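Local atomic coordinates of packaging enzyme P4 (Pseudomonas phage phi13, PDB entry 4BLP), a protein that probably acts as a hexameric, NTP-driven RecA-like helicase motor that packages viral RNA into the phage capsid. Residues E65-V70 / F111-N116; S72-V77 / N116-A121; K161-Q166 / L252-I257; A198-L203 / V210-F215. One frame throughout, in Å; residues are numbered along the deposited sequence. Where two conformers were deposited one is given.

How the contacts relate
Contacts 1 and 2 belong together: both join the small antiparallel sheet to the end of strand 110-111 and the loop after it, they share Asn116, and their centres lie about 4 Å apart. Contact 1 is buried and includes a carboxylate; contact 2 is apolar at its middle but opens to solvent and to a neighbouring subunit. Contacts 3 and 4 lie in the core of the P-loop NTPase fold and rest on neighbouring strands, 252-257 and 210-213, whose opposite faces they cover with different helices. Their chemistry is almost wholly aliphatic. Val77 CG2 packs on Leu201 CD1 at 4.0 Å, joining the small sheet of contact 2 to the helix of contact 4.

Contact 1 (E65-V70 / F111-N116); sequences EILFAV and FVPQQN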
loop_
_atom_site.group_PDB
_atom_site.type_symbol
_atom_site.label_atom_id
_atom_site.label_comp_id
_atom_site.label_asym_id
_atom_site.label_seq_id
_atom_site.Cartn_x
_atom_site.Cartn_y
_atom_site.Cartn_z
ATOM N N GLU D 65 6.336 -10.851 32.736
ATOM C CA GLU D 65 5.860 -10.187 31.506
ATOM C C GLU D 65 5.202 -11.123 30.508
ATOM O O GLU D 65 5.729 -12.194 30.229
ATOM C CB GLU D 65 7.028 -9.499 30.785
ATOM C CG GLU D 65 7.601 -8.305 31.547
ATOM C CD GLU D 65 8.850 -7.675 30.953
ATOM O OE1 GLU D 65 9.710 -8.408 30.404
ATOM O OE2 GLU D 65 9.002 -6.437 31.091
ATOM N N ILE D 66 4.056 -10.721 29.954
ATOM C CA ILE D 66 3.406 -11.483 28.885
ATOM C C ILE D 66 3.377 -10.575 27.657
ATOM O O ILE D 66 2.705 -9.547 27.685
ATOM C CB ILE D 66 1.990 -11.989 29.218
ATOM C CG1 ILE D 66 1.978 -12.853 30.504
ATOM C CG2 ILE D 66 1.409 -12.795 28.004
ATOM C CD1 ILE D 66 0.542 -13.044 31.060
ATOM N N LEU D 67 4.046 -10.985 26.589
ATOM C CA LEU D 67 4.026 -10.243 25.329
ATOM C C LEU D 67 2.849 -10.730 24.482
ATOM O O LEU D 67 2.640 -11.942 24.345
ATOM C CB LEU D 67 5.344 -10.506 24.565
ATOM C CG LEU D 67 5.475 -9.867 23.170
ATOM C CD1 LEU D 67 5.607 -8.310 23.292
ATOM C CD2 LEU D 67 6.709 -10.453 22.438
ATOM N N PHE D 68 2.081 -9.802 23.911
ATOM C CA PHE D 68 0.986 -10.141 23.004
ATOM C C PHE D 68 0.845 -9.008 21.996
ATOM O O PHE D 68 1.666 -8.079 21.977
ATOM C CB PHE D 68 -0.323 -10.411 23.779
ATOM C CG PHE D 68 -0.907 -9.251 24.572
ATOM C CD1 PHE D 68 -0.340 -8.854 25.786
ATOM C CD2 PHE D 68 -2.072 -8.616 24.148
ATOM C CE1 PHE D 68 -0.924 -7.822 26.554
ATOM C CE2 PHE D 68 -2.657 -7.605 24.918
ATOM C CZ PHE D 68 -2.060 -7.188 26.095
ATOM N N ALA D 69 -0.173 -9.087 21.132
ATOM C CA ALA D 69 -0.323 -8.038 20.138
ATOM C C ALA D 69 -1.764 -7.807 19.815
ATOM O O ALA D 69 -2.560 -8.751 19.853
ATOM C CB ALA D 69 0.432 -8.444 18.848
ATOM N N VAL D 70 -2.092 -6.569 19.430
ATOM C CA VAL D 70 -3.425 -6.268 18.862
ATOM C C VAL D 70 -3.108 -5.595 17.512
ATOM O O VAL D 70 -2.467 -4.534 17.485
ATOM C CB VAL D 70 -4.353 -5.456 19.800
ATOM C CG1 VAL D 70 -4.765 -6.267 21.042
ATOM C CG2 VAL D 70 -3.787 -4.122 20.180
ATOM N N PHE D 111 1.842 -1.876 28.674
ATOM C CA PHE D 111 2.618 -0.888 27.931
ATOM C C PHE D 111 3.030 -1.430 26.593
ATOM O O PHE D 111 3.062 -2.661 26.387
ATOM C CB PHE D 111 3.887 -0.462 28.737
ATOM C CG PHE D 111 4.843 -1.605 29.075
ATOM C CD1 PHE D 111 4.660 -2.372 30.232
ATOM C CD2 PHE D 111 5.889 -1.933 28.219
ATOM C CE1 PHE D 111 5.520 -3.442 30.532
ATOM C CE2 PHE D 111 6.735 -3.015 28.495
ATOM C CZ PHE D 111 6.550 -3.764 29.662
ATOM N N VAL D 112 3.365 -0.512 25.686
ATOM C CA VAL D 112 3.985 -0.909 24.418
ATOM C C VAL D 112 5.498 -1.090 24.672
ATOM O O VAL D 112 6.181 -0.107 25.033
ATOM C CB VAL D 112 3.739 0.140 23.303
ATOM C CG1 VAL D 112 4.466 -0.281 22.000
ATOM C CG2 VAL D 112 2.237 0.295 23.058
ATOM N N PRO D 113 6.051 -2.312 24.478
ATOM C CA PRO D 113 7.512 -2.503 24.669
ATOM C C PRO D 113 8.214 -1.765 23.540
ATOM O O PRO D 113 7.767 -1.820 22.374
ATOM C CB PRO D 113 7.706 -4.021 24.605
ATOM C CG PRO D 113 6.559 -4.500 23.677
ATOM C CD PRO D 113 5.386 -3.561 24.043
ATOM N N GLN D 114 9.304 -1.049 23.888
ATOM C CA GLN D 114 9.910 -0.152 22.899
ATOM C C GLN D 114 11.129 -0.705 22.158
ATOM O O GLN D 114 11.718 0.002 21.320
ATOM C CB GLN D 114 10.229 1.197 23.556
ATOM C CG GLN D 114 8.919 1.978 23.954
ATOM C CD GLN D 114 7.941 2.195 22.799
ATOM O OE1 GLN D 114 8.320 2.341 21.633
ATOM N NE2 GLN D 114 6.667 2.260 23.087
ATOM N N GLN D 115 11.409 -2.009 22.343
ATOM C CA GLN D 115 12.426 -2.669 21.523
ATOM C C GLN D 115 12.026 -2.536 20.046
ATOM O O GLN D 115 10.865 -2.819 19.680
ATOM C CB GLN D 115 12.459 -4.171 21.906
ATOM C CG GLN D 115 13.138 -5.098 20.868
ATOM C CD GLN D 115 14.644 -5.024 20.726
ATOM O OE1 GLN D 115 15.185 -5.668 19.830
ATOM N NE2 GLN D 115 15.372 -4.265 21.574
ATOM N N ASN D 116 12.969 -2.168 19.201
ATOM C CA ASN D 116 12.672 -2.108 17.755
ATOM C C ASN D 116 12.262 -3.501 17.230
ATOM O O ASN D 116 12.886 -4.502 17.607
ATOM C CB ASN D 116 13.928 -1.636 16.996
ATOM C CG ASN D 116 13.721 -1.501 15.515
ATOM O OD1 ASN D 116 12.828 -0.786 15.061
ATOM N ND2 ASN D 116 14.489 -2.253 14.746
#
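In the three-stranded antiparallel sheet formed by strands 65-70, 73-78 and 110-111, Glu65 and Leu67 of one outer strand reach over the middle strand to Phe111 and Pro113 on the far side. The backbones stay well apart, the closest CA atoms being those of Leu67 and Pro113 at 8.5 Å, because strand 73-78 takes up the backbone hydrogen bonding between them. Val76 of that strand sits between the two bridges and touches all four residues. The bridge therefore needs long or well-placed side chains. Glu65 suits this: its chain is extended beyond CG, which carries the carboxylate out to the rim of the Phe111 ring. OE2 lies near the ring plane, 3.9 Å from CZ, with the carboxylate and ring planes turned 50° apart. The aromatic edge bears a slight positive charge, so this approach is probably mildly favourable. The stronger grip on the acid comes from the backbone before the strand, where OE1 accepts from the N-H groups of Leu54 and Leu62, and OE2 from that of Arg55. Three donors thus satisfy a buried carboxylate. Phe111 itself starts off in the other direction, but with CG between its backbone N and carbonyl carbon (chi1 59°) the ring swings back toward Glu65. The second bridge is purely aliphatic. Leu67 and the rigid ring of Pro113 meet at about a right angle, one methyl of the leucine fork against a ring carbon, with Leu67 CD1 3.9 Å from Pro113 CG.

Contact 2 (S72-V77 / N116-A121); sequences SIPLVV and NNVLRA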
loop_
_atom_site.group_PDB
_atom_site.type_symbol
_atom_site.label_atom_id
_atom_site.label_comp_id
_atom_site.label_asym_id
_atom_site.label_seq_id
_atom_site.Cartn_x
_atom_site.Cartn_y
_atom_site.Cartn_z
ATOM N N SER D 72 -0.906 -4.670 14.625
ATOM C CA SER D 72 0.560 -4.559 14.568
ATOM C C SER D 72 1.110 -3.940 15.876
ATOM O O SER D 72 2.311 -3.666 15.962
ATOM C CB SER D 72 0.958 -3.695 13.370
ATOM O OG SER D 72 0.447 -2.383 13.549
ATOM N N ILE D 73 0.240 -3.731 16.876
ATOM C CA ILE D 73 0.666 -3.080 18.127
ATOM C C ILE D 73 1.140 -4.133 19.117
ATOM O O ILE D 73 0.316 -4.917 19.585
ATOM C CB ILE D 73 -0.514 -2.260 18.758
ATOM C CG1 ILE D 73 -1.078 -1.199 17.786
ATOM C CG2 ILE D 73 -0.075 -1.622 20.115
ATOM C CD1 ILE D 73 -2.562 -0.842 18.097
ATOM N N PRO D 74 2.430 -4.127 19.492
ATOM C CA PRO D 74 2.880 -5.062 20.529
ATOM C C PRO D 74 2.497 -4.514 21.897
ATOM O O PRO D 74 2.556 -3.291 22.129
ATOM C CB PRO D 74 4.408 -5.061 20.374
ATOM C CG PRO D 74 4.738 -3.664 19.863
ATOM C CD PRO D 74 3.516 -3.204 19.057
ATOM N N LEU D 75 2.149 -5.407 22.815
ATOM C CA LEU D 75 1.775 -4.995 24.176
ATOM C C LEU D 75 2.366 -5.965 25.161
ATOM O O LEU D 75 2.580 -7.141 24.850
ATOM C CB LEU D 75 0.246 -5.044 24.333
ATOM C CG LEU D 75 -0.559 -4.003 23.524
ATOM C CD1 LEU D 75 -2.039 -4.336 23.580
ATOM C CD2 LEU D 75 -0.301 -2.577 24.048
ATOM N N VAL D 76 2.606 -5.456 26.366
ATOM C CA VAL D 76 3.055 -6.312 27.456
ATOM C C VAL D 76 2.172 -6.041 28.647
ATOM O O VAL D 76 1.872 -4.879 28.941
ATOM C CB VAL D 76 4.545 -6.058 27.808
ATOM C CG1 VAL D 76 4.945 -6.830 29.081
ATOM C CG2 VAL D 76 5.458 -6.462 26.652
ATOM N N VAL D 77 1.743 -7.088 29.322
ATOM C CA VAL D 77 1.096 -6.934 30.622
ATOM C C VAL D 77 2.133 -7.451 31.662
ATOM O O VAL D 77 2.753 -8.512 31.445
ATOM C CB VAL D 77 -0.291 -7.608 30.758
ATOM C CG1 VAL D 77 -0.217 -9.091 30.441
ATOM C CG2 VAL D 77 -0.868 -7.389 32.178
ATOM N N ASN D 116 12.969 -2.168 19.201
ATOM C CA ASN D 116 12.672 -2.108 17.755
ATOM C C ASN D 116 12.262 -3.501 17.230
ATOM O O ASN D 116 12.886 -4.502 17.607
ATOM C CB ASN D 116 13.928 -1.636 16.996
ATOM C CG ASN D 116 13.721 -1.501 15.515
ATOM O OD1 ASN D 116 12.828 -0.786 15.061
ATOM N ND2 ASN D 116 14.489 -2.253 14.746
ATOM N N ASN D 117 11.188 -3.573 16.370
ATOM C CA ASN D 117 10.783 -4.872 15.771
ATOM C C ASN D 117 10.647 -5.953 16.836
ATOM O O ASN D 117 11.110 -7.095 16.660
ATOM C CB ASN D 117 11.850 -5.307 14.760
ATOM C CG ASN D 117 11.898 -4.438 13.543
ATOM O OD1 ASN D 117 10.934 -3.738 13.233
ATOM N ND2 ASN D 117 13.002 -4.516 12.810
ATOM N N VAL D 118 9.994 -5.616 17.952
ATOM C CA VAL D 118 9.879 -6.521 19.100
ATOM C C VAL D 118 9.120 -7.836 18.786
ATOM O O VAL D 118 9.376 -8.837 19.444
ATOM C CB VAL D 118 9.248 -5.770 20.301
ATOM C CG1 VAL D 118 7.760 -5.482 20.062
ATOM C CG2 VAL D 118 9.468 -6.537 21.605
ATOM N N LEU D 119 8.220 -7.838 17.805
ATOM C CA LEU D 119 7.484 -9.083 17.521
ATOM C C LEU D 119 8.199 -10.037 16.532
ATOM O O LEU D 119 7.629 -11.079 16.157
ATOM C CB LEU D 119 6.099 -8.718 16.910
ATOM C CG LEU D 119 5.161 -7.960 17.875
ATOM C CD1 LEU D 119 3.881 -7.517 17.137
ATOM C CD2 LEU D 119 4.784 -8.839 19.079
ATOM N N ARG D 120 9.440 -9.710 16.140
ATOM C CA ARG D 120 10.154 -10.443 15.075
ATOM C C ARG D 120 10.377 -11.950 15.357
ATOM O O ARG D 120 10.536 -12.733 14.404
ATOM C CB ARG D 120 11.513 -9.771 14.800
ATOM C CG ARG D 120 12.492 -9.859 15.996
ATOM C CD ARG D 120 13.759 -9.109 15.604
ATOM N NE ARG D 120 14.775 -9.099 16.649
ATOM C CZ ARG D 120 14.839 -8.159 17.592
ATOM N NH1 ARG D 120 13.919 -7.197 17.646
ATOM N NH2 ARG D 120 15.832 -8.161 18.473
ATOM N N ALA D 121 10.416 -12.356 16.632
ATOM C CA ALA D 121 10.693 -13.768 16.951
ATOM C C ALA D 121 9.392 -14.545 17.205
ATOM O O ALA D 121 9.451 -15.741 17.452
ATOM C CB ALA D 121 11.577 -13.857 18.186
#
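Pro74, near the start of the middle strand of the small antiparallel sheet, is pressed against Val118 and Leu119, which lie in a type I beta turn running from Asn117 to Arg120. The tight part is the proline-valine pair. Val118 CG1 stands 3.4 Å from Pro74 CB, closer than carbon atoms usually come, and 3.5 Å from Pro74 CG, so one methyl bears on two ring carbons. A first torsion of 71° places this methyl between the valine's backbone N and carbonyl carbon, while CG2 takes the position anti to N. Leu119 adds a broader contact at ordinary van der Waals distances: its CG lies 3.9 Å from Pro74 CB, and both of its methyls stay within about 4 Å of that same carbon. A compact, rigid proline ring suits a spot where two branched residues must share one surface.

Toward Ser72 the packing thins out. This residue is exposed, and its carbonyl O comes only to 4.3 Å from Leu119 CD1. Across the turn from the sheet, the chemistry becomes polar: Asn117 O accepts from Arg120 N and Arg120 NH1, the two donors arriving from opposite faces of the carbonyl plane. Arg120 NE also bonds Val39 O of a neighbouring subunit. The turn thus holds its own shape by polar bonds, consistent with a loop that packs on its own sheet with hydrocarbon and meets a neighbouring subunit with polar groups.

Contact 3 (K161-Q166 / L252-I257); sequences KWLNAQ and LLVAAI
Leu163 lies on the helix that follows a probable P-loop (Walker A), and it points toward Val254 and Ala256 of strand 252-257, a central parallel strand of the P-loop NTPase sheet. Its fork is spread along the strand. CD2 reaches Val254 CG1 at 3.8 Å, while CD1 reaches Ala256 CB at 3.9 Å, so each methyl has its own residue on the same face of the sheet. The side chains of Leu163 and Val254 run antiparallel, side by side, instead of meeting end on. Val254 turns CG1 anti to its backbone N (chi1 180°), toward the helix. A small residue suits the second position: Ala256, which also touches the probable P-loop, needs only its CB to meet the leucine. Val151 and Val211, on the strands flanking 252-257, also touch Leu163, making its setting aliphatic. Beyond this core, Gln166 folds back on residues of 161-166: its amide lies over one face of the Trp162 ring, NE2 standing 3.2 Å above the ring plane toward its rim, and gives a hydrogen bond to Trp162 O with an N-H...O angle of 160°.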
loop_
_atom_site.group_PDB
_atom_site.type_symbol
_atom_site.label_atom_id
_atom_site.label_comp_id
_atom_site.label_asym_id
_atom_site.label_seq_id
_atom_site.Cartn_x
_atom_site.Cartn_y
_atom_site.Cartn_z
ATOM N N LYS D 161 -27.213 1.920 27.409
ATOM C CA LYS D 161 -28.422 1.873 28.219
ATOM C C LYS D 161 -28.602 0.480 28.807
ATOM O O LYS D 161 -28.931 0.353 29.991
ATOM C CB LYS D 161 -29.652 2.276 27.388
ATOM C CG LYS D 161 -30.912 2.462 28.213
ATOM C CD LYS D 161 -32.089 2.953 27.378
ATOM C CE LYS D 161 -33.397 2.812 28.121
ATOM N NZ LYS D 161 -34.565 2.967 27.216
ATOM N N TRP D 162 -28.427 -0.573 27.978
ATOM C CA TRP D 162 -28.565 -1.941 28.482
ATOM C C TRP D 162 -27.460 -2.212 29.533
ATOM O O TRP D 162 -27.747 -2.797 30.571
ATOM C CB TRP D 162 -28.480 -2.962 27.341
ATOM C CG TRP D 162 -28.619 -4.371 27.848
ATOM C CD1 TRP D 162 -29.780 -5.004 28.188
ATOM C CD2 TRP D 162 -27.551 -5.290 28.153
ATOM N NE1 TRP D 162 -29.508 -6.270 28.666
ATOM C CE2 TRP D 162 -28.148 -6.478 28.641
ATOM C CE3 TRP D 162 -26.145 -5.241 28.026
ATOM C CZ2 TRP D 162 -27.387 -7.592 29.046
ATOM C CZ3 TRP D 162 -25.397 -6.354 28.406
ATOM C CH2 TRP D 162 -26.013 -7.508 28.906
ATOM N N LEU D 163 -26.227 -1.776 29.260
ATOM C CA LEU D 163 -25.087 -1.984 30.178
ATOM C C LEU D 163 -25.332 -1.326 31.523
ATOM O O LEU D 163 -25.136 -1.966 32.551
ATOM C CB LEU D 163 -23.761 -1.488 29.564
ATOM C CG LEU D 163 -23.119 -2.470 28.578
ATOM C CD1 LEU D 163 -22.054 -1.778 27.724
ATOM C CD2 LEU D 163 -22.508 -3.663 29.285
ATOM N N ASN D 164 -25.835 -0.079 31.518
ATOM C CA ASN D 164 -26.123 0.661 32.747
ATOM C C ASN D 164 -27.194 -0.035 33.562
ATOM O O ASN D 164 -27.142 -0.000 34.795
ATOM C CB ASN D 164 -26.527 2.101 32.435
ATOM C CG ASN D 164 -25.356 2.955 32.019
ATOM O OD1 ASN D 164 -24.209 2.713 32.424
ATOM N ND2 ASN D 164 -25.620 3.970 31.198
ATOM N N ALA D 165 -28.130 -0.724 32.882
ATOM C CA ALA D 165 -29.209 -1.480 33.520
ATOM C C ALA D 165 -28.710 -2.777 34.157
ATOM O O ALA D 165 -29.440 -3.372 34.939
ATOM C CB ALA D 165 -30.315 -1.784 32.509
ATOM N N GLN D 166 -27.463 -3.201 33.867
ATOM C CA GLN D 166 -26.854 -4.384 34.452
ATOM C C GLN D 166 -26.144 -4.020 35.763
ATOM O O GLN D 166 -25.482 -4.862 36.366
ATOM C CB GLN D 166 -25.873 -5.070 33.484
ATOM C CG GLN D 166 -26.463 -5.417 32.115
ATOM C CD GLN D 166 -27.791 -6.112 32.224
ATOM O OE1 GLN D 166 -27.905 -7.201 32.786
ATOM N NE2 GLN D 166 -28.845 -5.457 31.744
ATOM N N LEU D 252 -12.735 -11.002 34.325
ATOM C CA LEU D 252 -13.722 -10.845 33.263
ATOM C C LEU D 252 -13.877 -9.364 32.964
ATOM O O LEU D 252 -14.138 -8.575 33.891
ATOM C CB LEU D 252 -15.085 -11.463 33.649
ATOM C CG LEU D 252 -16.215 -11.194 32.643
ATOM C CD1 LEU D 252 -15.969 -11.955 31.332
ATOM C CD2 LEU D 252 -17.561 -11.690 33.216
ATOM N N LEU D 253 -13.692 -8.978 31.703
ATOM C CA LEU D 253 -13.937 -7.614 31.246
ATOM C C LEU D 253 -15.166 -7.644 30.363
ATOM O O LEU D 253 -15.382 -8.628 29.653
ATOM C CB LEU D 253 -12.750 -7.006 30.440
ATOM C CG LEU D 253 -11.446 -6.829 31.215
ATOM C CD1 LEU D 253 -10.386 -6.125 30.357
ATOM C CD2 LEU D 253 -11.670 -6.111 32.525
ATOM N N VAL D 254 -15.963 -6.574 30.407
ATOM C CA VAL D 254 -17.166 -6.438 29.582
ATOM C C VAL D 254 -16.931 -5.229 28.695
ATOM O O VAL D 254 -16.491 -4.198 29.211
ATOM C CB VAL D 254 -18.456 -6.303 30.414
ATOM C CG1 VAL D 254 -19.676 -6.154 29.484
ATOM C CG2 VAL D 254 -18.620 -7.521 31.344
ATOM N N ALA D 255 -17.143 -5.338 27.381
ATOM C CA ALA D 255 -16.910 -4.159 26.536
ATOM C C ALA D 255 -17.979 -4.004 25.479
ATOM O O ALA D 255 -18.357 -5.002 24.876
ATOM C CB ALA D 255 -15.554 -4.281 25.862
ATOM N N ALA D 256 -18.421 -2.754 25.224
ATOM C CA ALA D 256 -19.346 -2.455 24.120
ATOM C C ALA D 256 -18.553 -2.369 22.819
ATOM O O ALA D 256 -17.458 -1.784 22.789
ATOM C CB ALA D 256 -20.082 -1.133 24.374
ATOM N N ILE D 257 -19.095 -2.922 21.734
ATOM C CA ILE D 257 -18.426 -2.803 20.454
ATOM C C ILE D 257 -19.443 -2.737 19.322
ATOM O O ILE D 257 -20.480 -3.400 19.379
ATOM C CB ILE D 257 -17.403 -3.977 20.265
ATOM C CG1 ILE D 257 -16.427 -3.705 19.120
ATOM C CG2 ILE D 257 -18.101 -5.356 20.113
ATOM C CD1 ILE D 257 -15.200 -4.688 19.136
#

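Contact 4 (A198-L203 / V210-F215); sequences AVALLL and VVIDSF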
loop_
_atom_site.group_PDB
_atom_site.type_symbol
_atom_site.label_atom_id
_atom_site.label_comp_id
_atom_site.label_asym_id
_atom_site.label_seq_id
_atom_site.Cartn_x
_atom_site.Cartn_y
_atom_site.Cartn_z
ATOM N N ALA D 198 -4.948 -1.327 31.182
ATOM C CA ALA D 198 -4.382 -1.370 32.527
ATOM C C ALA D 198 -5.468 -1.046 33.559
ATOM O O ALA D 198 -5.609 -1.770 34.557
ATOM C CB ALA D 198 -3.209 -0.382 32.635
ATOM N N VAL D 199 -6.243 0.027 33.312
ATOM C CA VAL D 199 -7.298 0.447 34.254
ATOM C C VAL D 199 -8.348 -0.678 34.367
ATOM O O VAL D 199 -8.777 -1.006 35.479
ATOM C CB VAL D 199 -7.924 1.806 33.822
ATOM C CG1 VAL D 199 -9.190 2.131 34.609
ATOM C CG2 VAL D 199 -6.895 2.916 34.025
ATOM N N ALA D 200 -8.745 -1.256 33.228
ATOM C CA ALA D 200 -9.711 -2.374 33.226
ATOM C C ALA D 200 -9.196 -3.559 34.028
ATOM O O ALA D 200 -9.939 -4.114 34.862
ATOM C CB ALA D 200 -10.012 -2.805 31.783
ATOM N N LEU D 201 -7.951 -3.984 33.764
ATOM C CA LEU D 201 -7.376 -5.143 34.482
ATOM C C LEU D 201 -7.236 -4.851 35.973
ATOM O O LEU D 201 -7.472 -5.740 36.792
ATOM C CB LEU D 201 -6.010 -5.525 33.890
ATOM C CG LEU D 201 -6.113 -6.054 32.431
ATOM C CD1 LEU D 201 -4.706 -6.332 31.869
ATOM C CD2 LEU D 201 -6.982 -7.370 32.411
ATOM N N LEU D 202 -6.837 -3.619 36.336
ATOM C CA LEU D 202 -6.717 -3.266 37.764
ATOM C C LEU D 202 -8.069 -3.334 38.477
ATOM O O LEU D 202 -8.179 -3.949 39.555
ATOM C CB LEU D 202 -6.091 -1.867 37.914
ATOM C CG LEU D 202 -4.572 -1.833 37.692
ATOM C CD1 LEU D 202 -4.110 -0.359 37.358
ATOM C CD2 LEU D 202 -3.855 -2.341 38.928
ATOM N N LEU D 203 -9.093 -2.733 37.892
ATOM C CA LEU D 203 -10.436 -2.745 38.467
ATOM C C LEU D 203 -10.995 -4.167 38.561
ATOM O O LEU D 203 -11.512 -4.538 39.592
ATOM C CB LEU D 203 -11.368 -1.886 37.615
ATOM C CG LEU D 203 -11.159 -0.375 37.788
ATOM C CD1 LEU D 203 -11.794 0.346 36.647
ATOM C CD2 LEU D 203 -11.706 0.134 39.181
ATOM N N VAL D 210 -16.537 -4.336 35.861
ATOM C CA VAL D 210 -16.128 -3.199 35.033
ATOM C C VAL D 210 -16.630 -3.377 33.615
ATOM O O VAL D 210 -16.511 -4.456 33.017
ATOM C CB VAL D 210 -14.569 -2.970 35.101
ATOM C CG1 VAL D 210 -13.779 -4.252 34.903
ATOM C CG2 VAL D 210 -14.095 -1.899 34.111
ATOM N N VAL D 211 -17.175 -2.296 33.070
ATOM C CA VAL D 211 -17.671 -2.254 31.685
ATOM C C VAL D 211 -16.855 -1.211 30.959
ATOM O O VAL D 211 -16.573 -0.163 31.534
ATOM C CB VAL D 211 -19.188 -1.901 31.698
ATOM C CG1 VAL D 211 -19.654 -1.379 30.332
ATOM C CG2 VAL D 211 -20.020 -3.097 32.203
ATOM N N ILE D 212 -16.504 -1.474 29.706
ATOM C CA ILE D 212 -15.754 -0.516 28.887
ATOM C C ILE D 212 -16.660 0.039 27.806
ATOM O O ILE D 212 -17.141 -0.703 26.949
ATOM C CB ILE D 212 -14.474 -1.130 28.279
ATOM C CG1 ILE D 212 -13.564 -1.653 29.438
ATOM C CG2 ILE D 212 -13.724 -0.085 27.441
ATOM C CD1 ILE D 212 -12.998 -3.008 29.152
ATOM N N ASP D 213 -16.850 1.368 27.851
ATOM C CA ASP D 213 -17.630 2.113 26.884
ATOM C C ASP D 213 -16.677 3.075 26.184
ATOM O O ASP D 213 -16.463 4.171 26.690
ATOM C CB ASP D 213 -18.781 2.859 27.583
ATOM C CG ASP D 213 -19.665 3.619 26.629
ATOM O OD1 ASP D 213 -19.598 3.341 25.409
ATOM O OD2 ASP D 213 -20.355 4.560 27.084
ATOM N N SER D 214 -16.019 2.651 25.089
ATOM C CA SER D 214 -16.280 1.388 24.370
ATOM C C SER D 214 -15.021 0.932 23.639
ATOM O O SER D 214 -13.950 1.540 23.805
ATOM C CB SER D 214 -17.380 1.646 23.323
ATOM O OG SER D 214 -16.866 2.462 22.274
ATOM N N PHE D 215 -15.161 -0.086 22.770
ATOM C CA PHE D 215 -14.038 -0.546 21.957
ATOM C C PHE D 215 -14.083 0.074 20.552
ATOM O O PHE D 215 -13.430 -0.434 19.637
ATOM C CB PHE D 215 -14.034 -2.102 21.896
ATOM C CG PHE D 215 -13.327 -2.817 23.020
ATOM C CD1 PHE D 215 -12.865 -2.122 24.132
ATOM C CD2 PHE D 215 -13.085 -4.194 22.956
ATOM C CE1 PHE D 215 -12.207 -2.793 25.183
ATOM C CE2 PHE D 215 -12.390 -4.860 23.993
ATOM C CZ PHE D 215 -11.965 -4.160 25.108
#
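Val210 opens strand 210-213 with its CB directed at helix 193-205, and its two branches meet different parts of that helix. From CB, CG1 goes to the position between the backbone N and the carbonyl carbon (chi1 48°) and ends 3.8 Å from Ala200 O, against the helix backbone itself. CG2, anti to N, comes to 4.1 Å from Leu203 CD1, the leucine lying roughly perpendicular to the valine. A beta-branched residue suits this place, since one short side chain covers both a carbonyl and a methyl one turn along the helix. Two residues on, Ile212 starts off beside the helix, and only its tip, CD1, bends in to 4.0 Å from Ala200 CB.

The axes of 198-203 and strand 210-213 run nearly antiparallel, at 163°, and approach to 9.0 Å, as expected where a helix packs on a sheet and its chain then turns back into it. Helix 193-205 forms the connection of a beta-alpha-beta crossover from strand 187-189 to strand 210-213, passing strand 170-173. It lies over strands 170-173, 210-213 and 252-257, touching Ile172 and Leu253, with helix 79-91 packed on its other side through Leu202.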